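PDB 4E9X: multicopper oxidase from Uncultured bacterium, which oxidises its substrates at a mononuclear copper site and passes the electrons to a copper cluster where dioxygen is reduced. Local coordinates for the interface of chains A and B. Residues are numbered along the deposited sequence; one frame, centred on the assembly and turned at random. Chains: chain A/B, Multicopper oxidase.

Contact 1: the interface of chains A and B. Residues chain A 110, 159-162; chain B 164-166, 168, 256-257, 260, 262-263.
Apolar packing carries most of this contact between two copies of the multicopper oxidase, in which the loop with A:Pro161 and A:Met162 does much of the touching. A:Pro161 is the plug: its ring points tip to tip at B:Phe168, with A:Pro161 CG at the in-plane edge of the phenyl ring, 3.8 Å from B:Phe168 CZ. The same proline turns CB toward the backbone oxygen of B:Ala165, at 3.3 Å from B:Ala165 O, and lays CD against the side chains of B:Thr257 and B:Thr260. Beside it A:Met162 is bent at both chi2 (74°) and chi3 (57°), which curls the methyl CE back onto the glycine backbone, 3.5 Å from B:Gly263 CA, while its sulfur passes obliquely by B:Asp166 CB. At the other end the B:Thr260 methyl, CG2, crosses the A:Asn110 amide at about a right angle, 3.6 Å from A:Asn110 CG.

Polar links work within each chain or through water. The B:Thr260 hydroxyl, OG1, bonds to B:Thr257 O at 2.7 Å, so its methyl is left facing chain A. On the opposing loop the A:Met162 amide N donates to A:Thr160 OG1 at 3.2 Å. Water 1 bridges the chains, lying 3.1 Å from A:Asn110 ND2 and 2.7 Å from B:Gly263 O. No direct hydrogen bond joins these residues across the interface. The patch thus serves as a mainly apolar joint that probably helps keep neighbouring subunits in register in the three-copy assembly.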
ATOM      1  N   ASN A 110      -5.064  18.739  -0.304  1.00 12.62           N
ATOM      2  CA  ASN A 110      -3.778  18.323  -0.872  1.00 13.07           C
ATOM      3  C   ASN A 110      -2.655  19.170  -0.316  1.00 13.21           C
ATOM      4  O   ASN A 110      -1.571  18.659  -0.041  1.00 13.20           O
ATOM      5  CB  ASN A 110      -3.819  18.359  -2.408  1.00 13.92           C
ATOM      6  CG  ASN A 110      -4.131  19.714  -2.995  1.00 14.67           C
ATOM      7  OD1 ASN A 110      -5.238  20.227  -2.758  1.00 18.24           O
ATOM      8  ND2 ASN A 110      -3.188  20.306  -3.678  1.00 17.64           N
ATOM      9  N   GLY A 159       1.452  20.039  -2.695  1.00 15.62           N
ATOM     10  CA  GLY A 159       0.533  18.940  -2.599  1.00 17.39           C
ATOM     11  C   GLY A 159      -0.031  18.395  -3.871  1.00 17.46           C
ATOM     12  O   GLY A 159      -1.100  17.767  -3.899  1.00 24.24           O
ATOM     13  N   THR A 160       0.682  18.597  -4.980  1.00 16.79           N
ATOM     14  CA  THR A 160       0.215  18.012  -6.242  1.00 15.86           C
ATOM     15  C   THR A 160       1.180  16.950  -6.770  1.00 15.26           C
ATOM     16  O   THR A 160       2.308  16.857  -6.329  1.00 14.91           O
ATOM     17  CB  THR A 160       0.084  19.144  -7.304  1.00 16.84           C
ATOM     18  OG1 THR A 160       1.414  19.483  -7.737  1.00 21.24           O
ATOM     19  CG2 THR A 160      -0.595  20.393  -6.777  1.00 20.21           C
ATOM     20  N   PRO A 161       0.785  16.143  -7.733  1.00 15.70           N
ATOM     21  CA  PRO A 161       1.656  15.173  -8.408  1.00 17.21           C
ATOM     22  C   PRO A 161       2.896  15.786  -9.020  1.00 18.12           C
ATOM     23  O   PRO A 161       3.918  15.120  -9.252  1.00 23.31           O
ATOM     24  CB  PRO A 161       0.753  14.591  -9.540  1.00 20.30           C
ATOM     25  CG  PRO A 161      -0.614  14.694  -8.912  1.00 17.39           C
ATOM     26  CD  PRO A 161      -0.613  16.050  -8.240  1.00 16.97           C
ATOM     27  N   MET A 162       2.805  17.106  -9.278  1.00 19.46           N
ATOM     28  CA  MET A 162       3.919  17.828  -9.887  0.50 22.51           C
ATOM     29  C   MET A 162       4.986  18.278  -8.902  1.00 21.89           C
ATOM     30  O   MET A 162       6.094  18.716  -9.273  1.00 27.67           O
ATOM     31  CB  MET A 162       3.275  19.018 -10.607  0.50 24.60           C
ATOM     32  CG  MET A 162       2.668  18.651 -11.958  0.50 26.63           C
ATOM     33  SD  MET A 162       1.119  17.724 -11.893  0.50 25.08           S
ATOM     34  CE  MET A 162       0.116  18.835 -10.943  0.50 39.76           C
TER
ATOM     35  N   VAL B 164       3.553  11.459 -15.928  1.00 15.32           N
ATOM     36  CA  VAL B 164       3.007  12.037 -14.698  1.00 17.88           C
ATOM     37  C   VAL B 164       1.492  11.826 -14.659  1.00 13.14           C
ATOM     38  O   VAL B 164       0.791  12.329 -15.538  1.00 15.29           O
ATOM     39  CB  VAL B 164       3.312  13.543 -14.523  1.00 24.82           C
ATOM     40  CG1 VAL B 164       2.671  13.999 -13.208  1.00 30.36           C
ATOM     41  CG2 VAL B 164       4.811  13.867 -14.606  1.00 26.64           C
ATOM     42  N   ALA B 165       1.037  11.055 -13.665  1.00 13.00           N
ATOM     43  CA  ALA B 165      -0.409  10.859 -13.507  1.00 11.33           C
ATOM     44  C   ALA B 165      -0.919  12.051 -12.720  1.00 11.77           C
ATOM     45  O   ALA B 165      -0.532  12.261 -11.563  1.00 13.98           O
ATOM     46  CB  ALA B 165      -0.709   9.561 -12.772  1.00 13.89           C
ATOM     47  N   ASP B 166      -1.743  12.864 -13.367  1.00 11.30           N
ATOM     48  CA  ASP B 166      -2.174  14.138 -12.820  1.00 10.99           C
ATOM     49  C   ASP B 166      -3.697  14.240 -12.738  1.00  9.41           C
ATOM     50  O   ASP B 166      -4.172  15.285 -12.278  1.00 11.25           O
ATOM     51  CB  ASP B 166      -1.545  15.316 -13.620  1.00 12.71           C
ATOM     52  CG  ASP B 166      -1.779  15.319 -15.114  1.00 13.30           C
ATOM     53  OD1 ASP B 166      -2.276  14.317 -15.671  1.00 12.90           O
ATOM     54  OD2 ASP B 166      -1.474  16.364 -15.759  1.00 15.96           O
ATOM     55  N   PHE B 168      -7.338  11.787 -11.708  1.00  9.01           N
ATOM     56  CA  PHE B 168      -7.697  10.622 -10.899  1.00  8.70           C
ATOM     57  C   PHE B 168      -9.217  10.470 -10.940  1.00  8.21           C
ATOM     58  O   PHE B 168      -9.946  11.454 -10.988  1.00 10.44           O
ATOM     59  CB  PHE B 168      -7.246  10.805  -9.427  1.00  9.68           C
ATOM     60  CG  PHE B 168      -5.785  11.137  -9.352  1.00  9.31           C
ATOM     61  CD1 PHE B 168      -4.832  10.137  -9.357  1.00 11.01           C
ATOM     62  CD2 PHE B 168      -5.388  12.468  -9.348  1.00 10.39           C
ATOM     63  CE1 PHE B 168      -3.471  10.468  -9.385  1.00 11.80           C
ATOM     64  CE2 PHE B 168      -4.032  12.834  -9.383  1.00 11.88           C
ATOM     65  CZ  PHE B 168      -3.087  11.792  -9.428  1.00 11.57           C
ATOM     66  N   ASP B 256      -3.599  12.427  -0.626  1.00 13.46           N
ATOM     67  CA  ASP B 256      -3.707  13.891  -0.738  1.00 13.74           C
ATOM     68  C   ASP B 256      -3.588  14.395  -2.156  1.00 13.11           C
ATOM     69  O   ASP B 256      -4.405  15.246  -2.575  1.00 14.44           O
ATOM     70  CB  ASP B 256      -2.676  14.548   0.203  1.00 18.48           C
ATOM     71  CG  ASP B 256      -2.897  14.106   1.668  1.00 25.61           C
ATOM     72  OD1 ASP B 256      -3.325  13.008   2.091  1.00 22.41           O
ATOM     73  OD2 ASP B 256      -2.592  14.953   2.568  1.00 42.06           O
ATOM     74  N   THR B 257      -2.633  13.862  -2.899  1.00 13.11           N
ATOM     75  CA  THR B 257      -2.450  14.320  -4.281  1.00 13.76           C
ATOM     76  C   THR B 257      -3.559  13.869  -5.199  1.00 11.96           C
ATOM     77  O   THR B 257      -3.665  14.404  -6.324  1.00 14.07           O
ATOM     78  CB  THR B 257      -1.080  13.850  -4.883  1.00 16.46           C
ATOM     79  OG1 THR B 257      -1.022  12.425  -4.668  1.00 18.78           O
ATOM     80  CG2 THR B 257       0.083  14.477  -4.168  1.00 18.45           C
ATOM     81  N   THR B 260      -6.958  16.115  -6.620  1.00 13.40           N
ATOM     82  CA  THR B 260      -6.590  17.198  -7.512  1.00 12.37           C
ATOM     83  C   THR B 260      -6.931  16.784  -8.948  1.00 12.23           C
ATOM     84  O   THR B 260      -7.190  15.596  -9.206  1.00 13.43           O
ATOM     85  CB  THR B 260      -5.102  17.579  -7.448  1.00 13.30           C
ATOM     86  OG1 THR B 260      -4.264  16.488  -7.915  1.00 13.84           O
ATOM     87  CG2 THR B 260      -4.715  17.920  -6.027  1.00 16.90           C
ATOM     88  N   GLY B 262      -5.208  18.011 -12.646  1.00 12.37           N
ATOM     89  CA  GLY B 262      -4.324  18.941 -13.332  1.00 13.75           C
ATOM     90  C   GLY B 262      -3.720  19.982 -12.427  1.00 14.02           C
ATOM     91  O   GLY B 262      -3.467  21.136 -12.812  1.00 17.15           O
ATOM     92  N   GLY B 263      -3.444  19.591 -11.160  1.00 14.91           N
ATOM     93  CA  GLY B 263      -2.844  20.498 -10.187  1.00 16.13           C
ATOM     94  C   GLY B 263      -3.852  21.359  -9.459  1.00 14.87           C
ATOM     95  O   GLY B 263      -3.483  22.073  -8.531  1.00 18.55           O
TER
HETATM   96  O   HOH W   1      -3.747  22.438  -5.818  1.00 24.85           O

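Contact 2: the interface of chains A and B. Residues chain A 70-71, 77-80; chain B 248, 272, 278, 281, 283-285.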
ATOM      1  N   TRP A  70     -24.515  15.685  11.170  1.00 13.38           N
ATOM      2  CA  TRP A  70     -23.688  15.792   9.964  1.00 12.59           C
ATOM      3  C   TRP A  70     -23.213  17.199   9.642  1.00 11.28           C
ATOM      4  O   TRP A  70     -22.198  17.389   8.950  1.00 12.52           O
ATOM      5  CB  TRP A  70     -24.449  15.207   8.744  1.00 13.42           C
ATOM      6  CG  TRP A  70     -25.696  15.977   8.331  1.00 12.77           C
ATOM      7  CD1 TRP A  70     -26.932  15.818   8.849  1.00 12.89           C
ATOM      8  CD2 TRP A  70     -25.791  16.977   7.334  1.00 12.42           C
ATOM      9  NE1 TRP A  70     -27.829  16.682   8.240  1.00 12.27           N
ATOM     10  CE2 TRP A  70     -27.139  17.405   7.297  1.00 12.25           C
ATOM     11  CE3 TRP A  70     -24.867  17.586   6.447  1.00 14.13           C
ATOM     12  CZ2 TRP A  70     -27.580  18.393   6.415  1.00 13.27           C
ATOM     13  CZ3 TRP A  70     -25.318  18.569   5.573  1.00 15.22           C
ATOM     14  CH2 TRP A  70     -26.688  18.964   5.571  1.00 14.69           C
ATOM     15  N   ARG A  71     -23.915  18.249  10.088  1.00 12.90           N
ATOM     16  CA  ARG A  71     -23.514  19.632   9.824  1.00 13.17           C
ATOM     17  C   ARG A  71     -22.246  20.019  10.572  1.00 13.76           C
ATOM     18  O   ARG A  71     -21.714  21.134  10.306  1.00 14.93           O
ATOM     19  CB  ARG A  71     -24.665  20.625  10.066  1.00 15.67           C
ATOM     20  CG  ARG A  71     -25.861  20.354   9.114  1.00 16.18           C
ATOM     21  CD  ARG A  71     -27.037  21.309   9.450  1.00 15.56           C
ATOM     22  NE  ARG A  71     -26.842  22.572   8.819  1.00 16.56           N
ATOM     23  CZ  ARG A  71     -27.034  22.883   7.532  1.00 16.01           C
ATOM     24  NH1 ARG A  71     -27.483  21.960   6.704  1.00 20.66           N
ATOM     25  NH2 ARG A  71     -26.802  24.108   7.072  1.00 16.28           N
ATOM     26  N   GLY A  77     -18.624  23.112   1.299  1.00 12.62           N
ATOM     27  CA  GLY A  77     -19.487  22.873   0.132  1.00 12.33           C
ATOM     28  C   GLY A  77     -20.361  21.633   0.255  1.00 11.55           C
ATOM     29  O   GLY A  77     -21.164  21.346  -0.634  1.00 11.69           O
ATOM     30  N   VAL A  78     -20.166  20.903   1.382  1.00 11.47           N
ATOM     31  CA  VAL A  78     -20.980  19.699   1.585  1.00 11.22           C
ATOM     32  C   VAL A  78     -21.740  19.797   2.900  1.00 10.70           C
ATOM     33  O   VAL A  78     -22.975  19.606   2.900  1.00 11.65           O
ATOM     34  CB  VAL A  78     -20.120  18.405   1.519  1.00 11.43           C
ATOM     35  CG1 VAL A  78     -21.011  17.202   1.759  1.00 11.73           C
ATOM     36  CG2 VAL A  78     -19.407  18.381   0.145  1.00 14.01           C
ATOM     37  N   THR A  79     -21.021  20.117   3.992  1.00 11.06           N
ATOM     38  CA  THR A  79     -21.695  20.234   5.308  1.00 11.12           C
ATOM     39  C   THR A  79     -21.592  21.632   5.901  1.00 11.28           C
ATOM     40  O   THR A  79     -22.352  21.864   6.865  1.00 13.44           O
ATOM     41  CB  THR A  79     -21.184  19.183   6.304  1.00 11.14           C
ATOM     42  OG1 THR A  79     -19.848  19.471   6.705  1.00 11.94           O
ATOM     43  CG2 THR A  79     -21.164  17.802   5.673  1.00 11.90           C
ATOM     44  N   GLN A  80     -20.719  22.498   5.348  1.00 11.52           N
ATOM     45  CA  GLN A  80     -20.681  23.893   5.813  1.00 12.05           C
ATOM     46  C   GLN A  80     -20.033  24.741   4.754  1.00 13.59           C
ATOM     47  O   GLN A  80     -19.377  24.226   3.823  1.00 13.25           O
ATOM     48  CB  GLN A  80     -19.893  24.016   7.126  1.00 13.12           C
ATOM     49  CG  GLN A  80     -18.381  23.732   6.952  1.00 13.29           C
ATOM     50  CD  GLN A  80     -17.685  23.923   8.289  1.00 12.49           C
ATOM     51  OE1 GLN A  80     -17.459  23.001   9.059  1.00 13.46           O
ATOM     52  NE2 GLN A  80     -17.347  25.183   8.571  1.00 13.95           N
TER
ATOM     53  N   ARG B 248     -25.305  14.487   4.425  1.00 10.07           N
ATOM     54  CA  ARG B 248     -24.510  14.464   3.192  1.00 10.65           C
ATOM     55  C   ARG B 248     -23.044  14.160   3.593  1.00 10.15           C
ATOM     56  O   ARG B 248     -22.440  14.989   4.265  1.00 11.20           O
ATOM     57  CB  ARG B 248     -24.559  15.780   2.468  1.00 10.93           C
ATOM     58  CG  ARG B 248     -25.953  16.142   1.934  1.00 10.61           C
ATOM     59  CD  ARG B 248     -25.841  17.315   0.980  1.00 11.89           C
ATOM     60  NE  ARG B 248     -25.390  18.564   1.615  1.00 11.72           N
ATOM     61  CZ  ARG B 248     -26.240  19.485   2.097  1.00 11.54           C
ATOM     62  NH1 ARG B 248     -27.575  19.380   2.095  1.00 14.84           N
ATOM     63  NH2 ARG B 248     -25.696  20.563   2.613  1.00 13.18           N
ATOM     64  N   VAL B 272     -20.432  11.668  -2.939  1.00  9.39           N
ATOM     65  CA  VAL B 272     -21.099  12.058  -1.697  1.00  8.91           C
ATOM     66  C   VAL B 272     -22.196  11.038  -1.482  1.00  8.72           C
ATOM     67  O   VAL B 272     -23.001  10.773  -2.411  1.00 10.24           O
ATOM     68  CB  VAL B 272     -21.717  13.485  -1.812  1.00  9.96           C
ATOM     69  CG1 VAL B 272     -22.420  13.869  -0.530  1.00 10.59           C
ATOM     70  CG2 VAL B 272     -20.652  14.505  -2.187  1.00 10.74           C
ATOM     71  N   VAL B 278     -32.773  14.812   3.202  1.00 13.67           N
ATOM     72  CA  VAL B 278     -31.923  15.814   3.859  1.00 12.91           C
ATOM     73  C   VAL B 278     -32.073  17.156   3.131  1.00 10.61           C
ATOM     74  O   VAL B 278     -31.815  17.237   1.902  1.00 11.34           O
ATOM     75  CB  VAL B 278     -30.457  15.345   3.861  1.00 11.82           C
ATOM     76  CG1 VAL B 278     -29.549  16.401   4.489  1.00 12.11           C
ATOM     77  CG2 VAL B 278     -30.302  14.032   4.647  1.00 15.57           C
ATOM     78  N   ASP B 281     -28.912  22.844   1.160  1.00 12.47           N
ATOM     79  CA  ASP B 281     -28.444  24.219   1.274  1.00 11.98           C
ATOM     80  C   ASP B 281     -28.116  24.753  -0.099  1.00 13.15           C
ATOM     81  O   ASP B 281     -27.616  24.021  -0.951  1.00 13.60           O
ATOM     82  CB  ASP B 281     -27.163  24.257   2.141  1.00 12.58           C
ATOM     83  CG  ASP B 281     -27.465  23.723   3.543  1.00 11.70           C
ATOM     84  OD1 ASP B 281     -27.719  24.563   4.419  1.00 13.55           O
ATOM     85  OD2 ASP B 281     -27.463  22.487   3.742  1.00 13.38           O
ATOM     86  N   TRP B 283     -25.675  26.429  -0.899  1.00 14.46           N
ATOM     87  CA  TRP B 283     -24.224  26.345  -1.194  1.00 14.94           C
ATOM     88  C   TRP B 283     -23.799  24.919  -1.452  1.00 14.31           C
ATOM     89  O   TRP B 283     -22.613  24.703  -1.762  1.00 17.59           O
ATOM     90  CB  TRP B 283     -23.412  27.005  -0.061  1.00 14.64           C
ATOM     91  CG  TRP B 283     -23.854  26.601   1.312  1.00 12.77           C
ATOM     92  CD1 TRP B 283     -24.541  27.434   2.177  1.00 13.12           C
ATOM     93  CD2 TRP B 283     -23.647  25.344   1.973  1.00 12.63           C
ATOM     94  NE1 TRP B 283     -24.771  26.726   3.332  1.00 14.82           N
ATOM     95  CE2 TRP B 283     -24.241  25.445   3.243  1.00 13.72           C
ATOM     96  CE3 TRP B 283     -23.042  24.121   1.641  1.00 14.80           C
ATOM     97  CZ2 TRP B 283     -24.272  24.419   4.209  1.00 14.14           C
ATOM     98  CZ3 TRP B 283     -23.066  23.117   2.583  1.00 16.41           C
ATOM     99  CH2 TRP B 283     -23.670  23.236   3.859  1.00 13.88           C
ATOM    100  N   TYR B 284     -24.687  23.917  -1.383  1.00 13.17           N
ATOM    101  CA  TYR B 284     -24.233  22.551  -1.663  1.00 11.60           C
ATOM    102  C   TYR B 284     -23.722  22.412  -3.085  1.00 12.11           C
ATOM    103  O   TYR B 284     -24.420  22.745  -4.039  1.00 12.54           O
ATOM    104  CB  TYR B 284     -25.383  21.547  -1.376  1.00 11.82           C
ATOM    105  CG  TYR B 284     -25.030  20.125  -1.712  1.00 11.00           C
ATOM    106  CD1 TYR B 284     -23.780  19.616  -1.300  1.00 11.56           C
ATOM    107  CD2 TYR B 284     -25.914  19.291  -2.432  1.00 11.25           C
ATOM    108  CE1 TYR B 284     -23.463  18.323  -1.610  1.00 11.03           C
ATOM    109  CE2 TYR B 284     -25.549  17.995  -2.731  1.00 11.16           C
ATOM    110  CZ  TYR B 284     -24.311  17.509  -2.329  1.00 11.00           C
ATOM    111  OH  TYR B 284     -23.942  16.191  -2.611  1.00 12.36           O
ATOM    112  N   VAL B 285     -22.504  21.842  -3.215  1.00 12.37           N
ATOM    113  CA  VAL B 285     -21.779  21.816  -4.501  1.00 12.51           C
ATOM    114  C   VAL B 285     -22.597  21.072  -5.543  1.00 12.72           C
ATOM    115  O   VAL B 285     -22.531  21.393  -6.742  1.00 13.81           O
ATOM    116  CB  VAL B 285     -20.374  21.203  -4.261  1.00 14.12           C
ATOM    117  CG1 VAL B 285     -20.491  19.735  -3.775  1.00 14.93           C
ATOM    118  CG2 VAL B 285     -19.520  21.242  -5.505  1.00 17.63           C
TER
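A:Arg71 sets CG anti to its carbonyl carbon and then turns sharply at chi3 (83°), while B:Arg248, with CG likewise anti to the carbonyl carbon, bends the other way at chi3 (-65°); both guanidinium groups are thereby brought to one carboxylate, B:Asp281. In this multicopper oxidase the charged group of two arginines and an aspartate lies between two subunits. A:Arg71 grips B:Asp281 end-on in a salt bridge: A:Arg71 NH2 reaches B:Asp281 OD1 at 2.8 Å, from above the carboxylate plane, and NH1 meets the syn lone pair of OD2 at 3.0 Å from B:Asp281 OD2. That second oxygen also accepts from its own chain, B:Arg248 NH2 lying 2.8 Å from B:Asp281 OD2 in a nearly straight bond (174° at H). The aspartate is likely to ease the repulsion between the two arginines.

Side-on, B:Arg248 uses NE and NH2 together on the A:Val78 carbonyl, each nitrogen 2.9 Å from A:Val78 O. Its guanidinium is held between two rings: B:Tyr284 covers one face, and the A:Trp70 indole brings the rim atom CH2 over the other, its plane steeply inclined. A:Arg71 CG lies over the centre of one indole face of A:Trp70 and the backbone B:Arg248 N toward the rim of the other, and A:Trp70 CZ2 meets B:Val278 CG1 tip to tip at 3.4 Å. B:Trp283 lays its CH2 rim along the backbone from A:Val78 to A:Gln80, B:Asp281 CB over its ring. Next to it the B:Val285 amide N donates, in the carbonyl plane, to A:Gly77 O at 3.0 Å.

Contact 3: the interface of chains A and B. Residues chain A 60, 73, 75, 106; chain B 206, 250, 252.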
ATOM      1  N   HIS A  60     -12.491  18.684   9.940  1.00 10.58           N
ATOM      2  CA  HIS A  60     -13.167  17.407   9.845  1.00 10.88           C
ATOM      3  C   HIS A  60     -12.640  16.444  10.908  1.00 10.07           C
ATOM      4  O   HIS A  60     -11.436  16.358  11.205  1.00 10.87           O
ATOM      5  CB  HIS A  60     -12.948  16.811   8.446  1.00 10.95           C
ATOM      6  CG  HIS A  60     -13.353  15.365   8.378  1.00 11.09           C
ATOM      7  ND1 HIS A  60     -14.641  14.915   8.597  1.00 10.64           N
ATOM      8  CD2 HIS A  60     -12.607  14.263   8.084  1.00 11.73           C
ATOM      9  CE1 HIS A  60     -14.651  13.591   8.496  1.00 11.18           C
ATOM     10  NE2 HIS A  60     -13.431  13.170   8.155  1.00 10.64           N
ATOM     11  N   ASP A  73     -19.578  17.884  10.248  1.00 10.87           N
ATOM     12  CA  ASP A  73     -18.547  17.029   9.658  1.00 11.33           C
ATOM     13  C   ASP A  73     -17.342  17.785   9.081  1.00 11.53           C
ATOM     14  O   ASP A  73     -16.270  17.176   8.843  1.00 11.35           O
ATOM     15  CB  ASP A  73     -19.218  16.171   8.577  1.00 10.92           C
ATOM     16  CG  ASP A  73     -18.361  14.980   8.156  1.00 10.99           C
ATOM     17  OD1 ASP A  73     -17.808  14.287   9.026  1.00 10.67           O
ATOM     18  OD2 ASP A  73     -18.345  14.704   6.905  1.00 11.13           O
ATOM     19  N   VAL A  75     -16.910  19.587   6.108  1.00 11.43           N
ATOM     20  CA  VAL A  75     -16.516  19.499   4.687  1.00 11.72           C
ATOM     21  C   VAL A  75     -17.087  20.708   3.935  1.00 10.82           C
ATOM     22  O   VAL A  75     -18.312  20.886   3.855  1.00 11.39           O
ATOM     23  CB  VAL A  75     -17.082  18.192   4.105  1.00 10.99           C
ATOM     24  CG1 VAL A  75     -16.738  18.136   2.623  1.00 13.34           C
ATOM     25  CG2 VAL A  75     -16.464  17.010   4.852  1.00 12.99           C
ATOM     26  N   HIS A 106     -10.321  20.266   6.040  1.00 10.97           N
ATOM     27  CA  HIS A 106     -10.875  19.677   4.831  1.00 11.06           C
ATOM     28  C   HIS A 106     -11.063  20.691   3.698  1.00 12.97           C
ATOM     29  O   HIS A 106     -11.817  20.440   2.758  1.00 14.14           O
ATOM     30  CB  HIS A 106     -12.195  18.944   5.149  1.00 11.95           C
ATOM     31  CG  HIS A 106     -12.348  17.637   4.441  1.00 13.57           C
ATOM     32  ND1 HIS A 106     -12.549  17.568   3.084  1.00 16.72           N
ATOM     33  CD2 HIS A 106     -12.354  16.359   4.891  1.00 12.84           C
ATOM     34  CE1 HIS A 106     -12.646  16.303   2.735  1.00 21.00           C
ATOM     35  NE2 HIS A 106     -12.540  15.534   3.801  1.00 16.79           N
TER
ATOM     36  N   HIS B 206     -16.945   9.184   4.914  1.00  8.11           N
ATOM     37  CA  HIS B 206     -17.397   9.956   6.095  1.00  8.26           C
ATOM     38  C   HIS B 206     -18.691   9.417   6.617  1.00  8.05           C
ATOM     39  O   HIS B 206     -19.460   8.813   5.863  1.00  9.19           O
ATOM     40  CB  HIS B 206     -17.559  11.439   5.718  1.00  8.74           C
ATOM     41  CG  HIS B 206     -16.307  12.168   5.386  1.00  8.25           C
ATOM     42  ND1 HIS B 206     -16.188  13.493   5.750  1.00  9.82           N
ATOM     43  CD2 HIS B 206     -15.153  11.837   4.746  1.00  9.88           C
ATOM     44  CE1 HIS B 206     -15.009  13.960   5.324  1.00 10.30           C
ATOM     45  NE2 HIS B 206     -14.338  12.994   4.738  1.00 10.85           N
ATOM     46  N   ILE B 250     -19.336  12.983   2.424  1.00  8.95           N
ATOM     47  CA  ILE B 250     -18.405  12.737   1.303  1.00  9.44           C
ATOM     48  C   ILE B 250     -17.694  11.411   1.465  1.00  9.80           C
ATOM     49  O   ILE B 250     -17.559  10.847   2.544  1.00  9.87           O
ATOM     50  CB  ILE B 250     -17.442  13.927   1.209  1.00 12.11           C
ATOM     51  CG1 ILE B 250     -16.639  14.073  -0.073  1.00 14.00           C
ATOM     52  CG2 ILE B 250     -16.518  13.959   2.408  1.00 14.00           C
ATOM     53  CD1 ILE B 250     -15.923  15.408  -0.076  1.00 19.29           C
ATOM     54  N   HIS B 252     -14.350   9.373  -0.427  1.00  9.28           N
ATOM     55  CA  HIS B 252     -13.311   9.778  -1.359  1.00  9.56           C
ATOM     56  C   HIS B 252     -11.999   9.082  -1.129  1.00  9.14           C
ATOM     57  O   HIS B 252     -11.759   8.536  -0.061  1.00  9.36           O
ATOM     58  CB  HIS B 252     -13.112  11.305  -1.237  1.00 11.35           C
ATOM     59  CG  HIS B 252     -12.586  11.742   0.094  1.00 12.58           C
ATOM     60  ND1 HIS B 252     -11.251  11.803   0.453  1.00 14.43           N
ATOM     61  CD2 HIS B 252     -13.258  12.116   1.195  1.00 12.86           C
ATOM     62  CE1 HIS B 252     -11.129  12.198   1.686  1.00 15.41           C
ATOM     63  NE2 HIS B 252     -12.355  12.425   2.197  1.00 15.26           N
TER
HETATM   64  O   HOH W   2     -19.456  15.186   4.407  1.00 10.68           O
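The B:His206 imidazole is filled on both faces. A:His60 stacks on one, its ring tilted by 16° with centroids 3.8 Å apart, and B:Ile250 CG2 sits over the centre of the other. A:His106 stands edge-to-face to it, presenting CD2 near the plane of B:His206, and turns a second edge-to-face contact to B:His252, whose NE2 lies in the plane of the A:His106 ring. A:Val75 wedges its CG2 methyl in, 3.4 Å from B:His206 CE1, and over the A:His106 face.

A hydrogen bond fixes the rotation of B:His206: ND1 donates almost in its ring plane to the carboxylate of A:Asp73, 2.7 Å from A:Asp73 OD2, coming from above the carboxylate plane. This probably leaves NE2 for copper. The same A:Asp73 OD2 is 2.8 Å from water 2, which also bonds to B:Ile250 N at 3.0 Å, and A:His60 ND1 is held 2.8 Å from the backbone A:Asp73 O. An alanine here in place of B:His206 would remove the imidazole, and with it the stack on A:His60 and the bond to A:Asp73 OD2, and would probably weaken copper binding and this part of the subunit contact. The site lies where strand 60-62 of one chain faces strand 248-253 of the next, among copper-cluster histidines from both subunits.

The three contacts run along one seam between chains A and B. Contacts 2 and 3 are close, their C-alpha centres about 10 Å apart, and share strand 248-253 of chain B and the chain A stretch from residue 70 to 80. Contact 1 lies about 19 Å from contact 3 and 25 Å from contact 2; 3-10 helix 256-258 follows soon after that strand, and helix 109-115 follows A:His106. The charged lock of contact 2 and the apolar joint of contact 1 thus flank the histidines of contact 3, and probably hold the copper site together by fastening the subunits on either side.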